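Local structure of PduO-type ATP--cob(I)alamin adenosyltransferase (Sulfolobus tokodaii, 1WOZ) at residues 87-92 with 153-158; 101-106 with 113-118. The protein probably transfers the adenosyl group of ATP to the cobalt of reduced cobalamin. All coordinates share one frame; numbering follows the deposited sequence.

Contact 1: residues 87-92 with 153-158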
# COMPACT_ATOMS: atom_id res chain seq x y z
N GLU A 87 12.81 6.77 -22.82
CA GLU A 87 14.21 6.51 -23.14
C GLU A 87 14.88 5.69 -22.05
O GLU A 87 15.69 4.80 -22.35
CB GLU A 87 14.99 7.82 -23.33
CG GLU A 87 14.41 8.75 -24.36
CD GLU A 87 15.10 10.11 -24.35
OE1 GLU A 87 15.42 10.63 -23.26
OE2 GLU A 87 15.32 10.66 -25.44
N ARG A 88 14.59 6.00 -20.78
CA ARG A 88 15.20 5.22 -19.71
C ARG A 88 14.62 3.81 -19.73
O ARG A 88 15.31 2.83 -19.45
CB ARG A 88 14.97 5.88 -18.33
CG ARG A 88 15.72 7.20 -18.14
CD ARG A 88 17.23 7.01 -18.37
NE ARG A 88 17.82 6.07 -17.43
CZ ARG A 88 18.92 5.36 -17.66
NH1 ARG A 88 19.56 5.48 -18.82
NH2 ARG A 88 19.40 4.55 -16.73
N THR A 89 13.34 3.69 -20.07
CA THR A 89 12.72 2.38 -20.13
C THR A 89 13.48 1.54 -21.17
O THR A 89 13.84 0.38 -20.92
CB THR A 89 11.22 2.49 -20.49
OG1 THR A 89 10.53 3.22 -19.46
CG2 THR A 89 10.58 1.09 -20.62
N VAL A 90 13.74 2.12 -22.34
CA VAL A 90 14.49 1.42 -23.39
C VAL A 90 15.86 0.97 -22.90
O VAL A 90 16.28 -0.15 -23.19
CB VAL A 90 14.66 2.29 -24.65
CG1 VAL A 90 15.73 1.68 -25.57
CG2 VAL A 90 13.33 2.40 -25.38
N GLU A 91 16.57 1.81 -22.15
CA GLU A 91 17.90 1.45 -21.63
C GLU A 91 17.90 0.28 -20.65
O GLU A 91 18.78 -0.59 -20.69
CB GLU A 91 18.57 2.66 -20.97
CG GLU A 91 18.99 3.75 -21.94
CD GLU A 91 19.86 3.18 -23.04
OE1 GLU A 91 19.38 3.11 -24.20
OE2 GLU A 91 21.01 2.79 -22.73
N TYR A 92 16.92 0.25 -19.74
CA TYR A 92 16.83 -0.86 -18.79
C TYR A 92 16.50 -2.17 -19.51
O TYR A 92 17.04 -3.24 -19.21
CB TYR A 92 15.78 -0.54 -17.73
CG TYR A 92 16.28 0.46 -16.73
CD1 TYR A 92 17.33 0.13 -15.88
CD2 TYR A 92 15.74 1.75 -16.66
CE1 TYR A 92 17.84 1.04 -14.99
CE2 TYR A 92 16.26 2.68 -15.76
CZ TYR A 92 17.31 2.32 -14.93
OH TYR A 92 17.85 3.20 -14.03
N LEU A 153 9.01 1.41 -14.24
CA LEU A 153 9.18 0.65 -13.00
C LEU A 153 9.29 -0.86 -13.29
O LEU A 153 10.07 -1.56 -12.65
CB LEU A 153 8.01 0.95 -12.05
CG LEU A 153 8.01 2.38 -11.46
CD1 LEU A 153 6.67 2.67 -10.80
CD2 LEU A 153 9.16 2.54 -10.45
N PHE A 154 8.48 -1.33 -14.24
CA PHE A 154 8.49 -2.73 -14.67
C PHE A 154 9.87 -3.07 -15.23
O PHE A 154 10.50 -4.05 -14.84
CB PHE A 154 7.39 -2.93 -15.72
CG PHE A 154 7.26 -4.34 -16.23
CD1 PHE A 154 8.01 -4.78 -17.31
CD2 PHE A 154 6.39 -5.24 -15.61
CE1 PHE A 154 7.90 -6.10 -17.79
CE2 PHE A 154 6.27 -6.57 -16.08
CZ PHE A 154 7.03 -7.00 -17.17
N ALA A 155 10.38 -2.24 -16.14
CA ALA A 155 11.69 -2.50 -16.72
C ALA A 155 12.78 -2.50 -15.67
O ALA A 155 13.73 -3.29 -15.73
CB ALA A 155 12.01 -1.47 -17.82
N MSE A 156 12.64 -1.62 -14.67
CA MSE A 156 13.64 -1.58 -13.62
C MSE A 156 13.59 -2.85 -12.78
O MSE A 156 14.62 -3.33 -12.34
CB MSE A 156 13.44 -0.37 -12.71
CG MSE A 156 13.72 0.97 -13.35
SE MSE A 156 13.39 2.31 -11.94
CE MSE A 156 14.22 3.88 -12.75
N ALA A 157 12.39 -3.38 -12.55
CA ALA A 157 12.26 -4.60 -11.75
C ALA A 157 12.92 -5.79 -12.47
O ALA A 157 13.50 -6.66 -11.82
CB ALA A 157 10.76 -4.90 -11.47
N LEU A 158 12.84 -5.82 -13.80
CA LEU A 158 13.49 -6.89 -14.58
C LEU A 158 15.01 -6.81 -14.39
O LEU A 158 15.68 -7.83 -14.20
CB LEU A 158 13.19 -6.74 -16.08
CG LEU A 158 11.73 -6.75 -16.52
CD1 LEU A 158 11.66 -6.56 -18.03
CD2 LEU A 158 11.06 -8.06 -16.07
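Y92 packs on two residues of helix 140-163, A155 and the selenomethionine M156, its side chain meeting that of M156 obliquely. The CG methylene of M156 sits over one face of the Y92 ring, displaced toward its rim, in a CH-pi contact 4.0 Å from the ring centroid and 14° off the normal. From there the M156 chain runs on extended beyond CG, which carries the terminal methyl out past the CE2 rim toward the hydroxyl: CE of M156 lies 3.8 Å from CE2 of Y92 and 3.9 Å from its OH. The selenium between them is oblique to the ring, 5.2 Å from the centroid, a Met-aromatic contact in which the flanking carbons come closer than SE does. Nearer the backbones, CB of A155 points at the other helix and meets CB of Y92 at 3.9 Å, while CG2 of T89 reaches the same methyl of A155 at 4.1 Å.

Helices 79-96 and 140-163 run nearly parallel here, their segment axes crossing at 21° with a closest approach of 8.7 Å; such packing of long, up-and-down helices builds the bundle fold of the PduO-type family. The short side chain of A155 suits this spacing, and the CA atoms of Y92 and A155 come within 5.8 Å.

In the next shell, D53 on helix 48-69 takes a hydrogen bond from the Y92 hydroxyl, holding the far end of the ring, and forms a salt bridge with R88. T89 is satisfied within its own helix, OG1 bonding to the carbonyl oxygen of L85, while L152 packs against R88, T89 and Y92.

Contact 2: residues 101-106 with 113-118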
# COMPACT_ATOMS: atom_id res chain seq x y z
N LEU A 101 5.87 -12.72 -21.15
CA LEU A 101 4.75 -12.12 -20.42
C LEU A 101 3.75 -13.25 -20.12
O LEU A 101 3.64 -14.21 -20.90
CB LEU A 101 4.10 -11.04 -21.29
CG LEU A 101 5.09 -9.93 -21.70
CD1 LEU A 101 4.41 -8.95 -22.68
CD2 LEU A 101 5.58 -9.19 -20.43
N PHE A 102 3.04 -13.20 -18.99
CA PHE A 102 3.14 -12.13 -17.99
C PHE A 102 4.20 -12.44 -16.95
O PHE A 102 4.44 -13.60 -16.64
CB PHE A 102 1.83 -11.99 -17.21
CG PHE A 102 0.68 -11.49 -18.00
CD1 PHE A 102 -0.52 -12.18 -18.03
CD2 PHE A 102 0.78 -10.29 -18.70
CE1 PHE A 102 -1.61 -11.69 -18.74
CE2 PHE A 102 -0.30 -9.79 -19.42
CZ PHE A 102 -1.50 -10.49 -19.44
N VAL A 103 4.82 -11.40 -16.41
CA VAL A 103 5.80 -11.57 -15.35
C VAL A 103 5.01 -11.58 -14.03
O VAL A 103 4.16 -10.71 -13.79
CB VAL A 103 6.82 -10.39 -15.34
CG1 VAL A 103 7.58 -10.35 -14.00
CG2 VAL A 103 7.79 -10.56 -16.50
N ILE A 104 5.26 -12.58 -13.19
CA ILE A 104 4.60 -12.68 -11.88
C ILE A 104 5.44 -11.77 -11.00
O ILE A 104 6.64 -12.00 -10.80
CB ILE A 104 4.63 -14.13 -11.36
CG1 ILE A 104 3.78 -15.02 -12.29
CG2 ILE A 104 4.12 -14.16 -9.89
CD1 ILE A 104 3.78 -16.53 -11.92
N PRO A 105 4.82 -10.71 -10.45
CA PRO A 105 5.58 -9.77 -9.62
C PRO A 105 6.29 -10.35 -8.40
O PRO A 105 5.68 -11.03 -7.56
CB PRO A 105 4.53 -8.70 -9.26
CG PRO A 105 3.26 -9.48 -9.22
CD PRO A 105 3.38 -10.39 -10.43
N GLY A 106 7.59 -10.07 -8.31
CA GLY A 106 8.38 -10.59 -7.20
C GLY A 106 9.83 -10.88 -7.58
O GLY A 106 10.36 -10.33 -8.55
N VAL A 113 9.84 -4.63 -4.42
CA VAL A 113 9.37 -3.32 -4.02
C VAL A 113 9.06 -2.46 -5.25
O VAL A 113 8.15 -1.62 -5.21
CB VAL A 113 10.37 -2.61 -3.09
CG1 VAL A 113 9.79 -1.27 -2.62
CG2 VAL A 113 10.63 -3.47 -1.87
N LEU A 114 9.81 -2.67 -6.33
CA LEU A 114 9.55 -1.95 -7.59
C LEU A 114 8.19 -2.35 -8.17
O LEU A 114 7.47 -1.50 -8.70
CB LEU A 114 10.67 -2.21 -8.61
CG LEU A 114 11.95 -1.41 -8.25
CD1 LEU A 114 13.16 -1.99 -8.99
CD2 LEU A 114 11.78 0.08 -8.59
N HIS A 115 7.85 -3.64 -8.07
CA HIS A 115 6.55 -4.10 -8.57
C HIS A 115 5.41 -3.54 -7.72
O HIS A 115 4.33 -3.24 -8.23
CB HIS A 115 6.48 -5.63 -8.59
CG HIS A 115 7.09 -6.24 -9.81
ND1 HIS A 115 6.61 -5.97 -11.07
CD2 HIS A 115 8.14 -7.08 -9.96
CE1 HIS A 115 7.35 -6.62 -11.96
NE2 HIS A 115 8.28 -7.30 -11.31
N VAL A 116 5.63 -3.46 -6.41
CA VAL A 116 4.58 -2.89 -5.56
C VAL A 116 4.37 -1.43 -5.98
O VAL A 116 3.24 -0.95 -6.13
CB VAL A 116 4.98 -2.92 -4.06
CG1 VAL A 116 4.08 -1.98 -3.27
CG2 VAL A 116 4.89 -4.36 -3.52
N THR A 117 5.48 -0.72 -6.17
CA THR A 117 5.44 0.69 -6.56
C THR A 117 4.74 0.81 -7.93
O THR A 117 3.91 1.70 -8.14
CB THR A 117 6.88 1.25 -6.58
OG1 THR A 117 7.45 1.05 -5.28
CG2 THR A 117 6.89 2.74 -6.90
N ARG A 118 5.06 -0.12 -8.83
CA ARG A 118 4.44 -0.15 -10.15
C ARG A 118 2.90 -0.32 -10.05
O ARG A 118 2.11 0.36 -10.73
CB ARG A 118 5.07 -1.32 -10.94
CG ARG A 118 4.46 -1.63 -12.33
CD ARG A 118 4.93 -3.05 -12.83
NE ARG A 118 4.48 -4.10 -11.92
CZ ARG A 118 3.21 -4.48 -11.77
NH1 ARG A 118 2.25 -3.91 -12.51
NH2 ARG A 118 2.89 -5.34 -10.81
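H115 lies with one face of its imidazole against P105, the pair that buries most surface here. CA of P105 stands over that face in a CH-pi contact, 3.9 Å from the ring centroid and displaced toward the rim, and CB of the proline comes to 3.6 Å from CG of H115. The backbone N of G106 lies obliquely to the ring, 3.5 Å from CD2 of H115, and CG1 of V103 approaches NE2 from another oblique direction.

R118, one helical turn on, helps fix the rotation of the imidazole: its NE donates to ND1 of H115 over 3.0 Å, within 4° of the ring plane. The R118 chain leaves the helix extended and then bends at chi3 (62°), which turns the guanidinium back to the histidine. Its NH2 passes CB of P105 at 4.0 Å and forms a salt bridge with D32 of the second subunit. With an alanine in place of H115, P105 would probably lose the flat surface it packs on and NE of R118 its acceptor, leaving the guanidinium freer to turn.

A bound polyether, whose pocket includes D32, lies about 6 Å from the P105 side chain, and P105 O accepts a hydrogen bond from Q58 of the second subunit. This strand-to-helix corner thus faces a neighbouring chain, consistent with the subunit interface at which PduO-type trimers place their active sites.

Overall arrangement
Followed from the N terminus, helices 23-44 and 48-69 come first, and helix 79-96 then supplies the first half of contact 1. Strand 103-104, which pairs antiparallel with strand 169-173, leads into contact 2, which closes a short loop against the first turns of helix 109-134. Only after that helix does helix 140-163 return to complete contact 1, whose 60-residue span therefore encloses contact 2 entirely. The two centres are 12 Å apart and they touch directly: A157 packs on H115, L153 on R118, and F154 on both V103 and R118. Helix 140-163 thus joins the intrachain helix packing to the corner facing the second subunit.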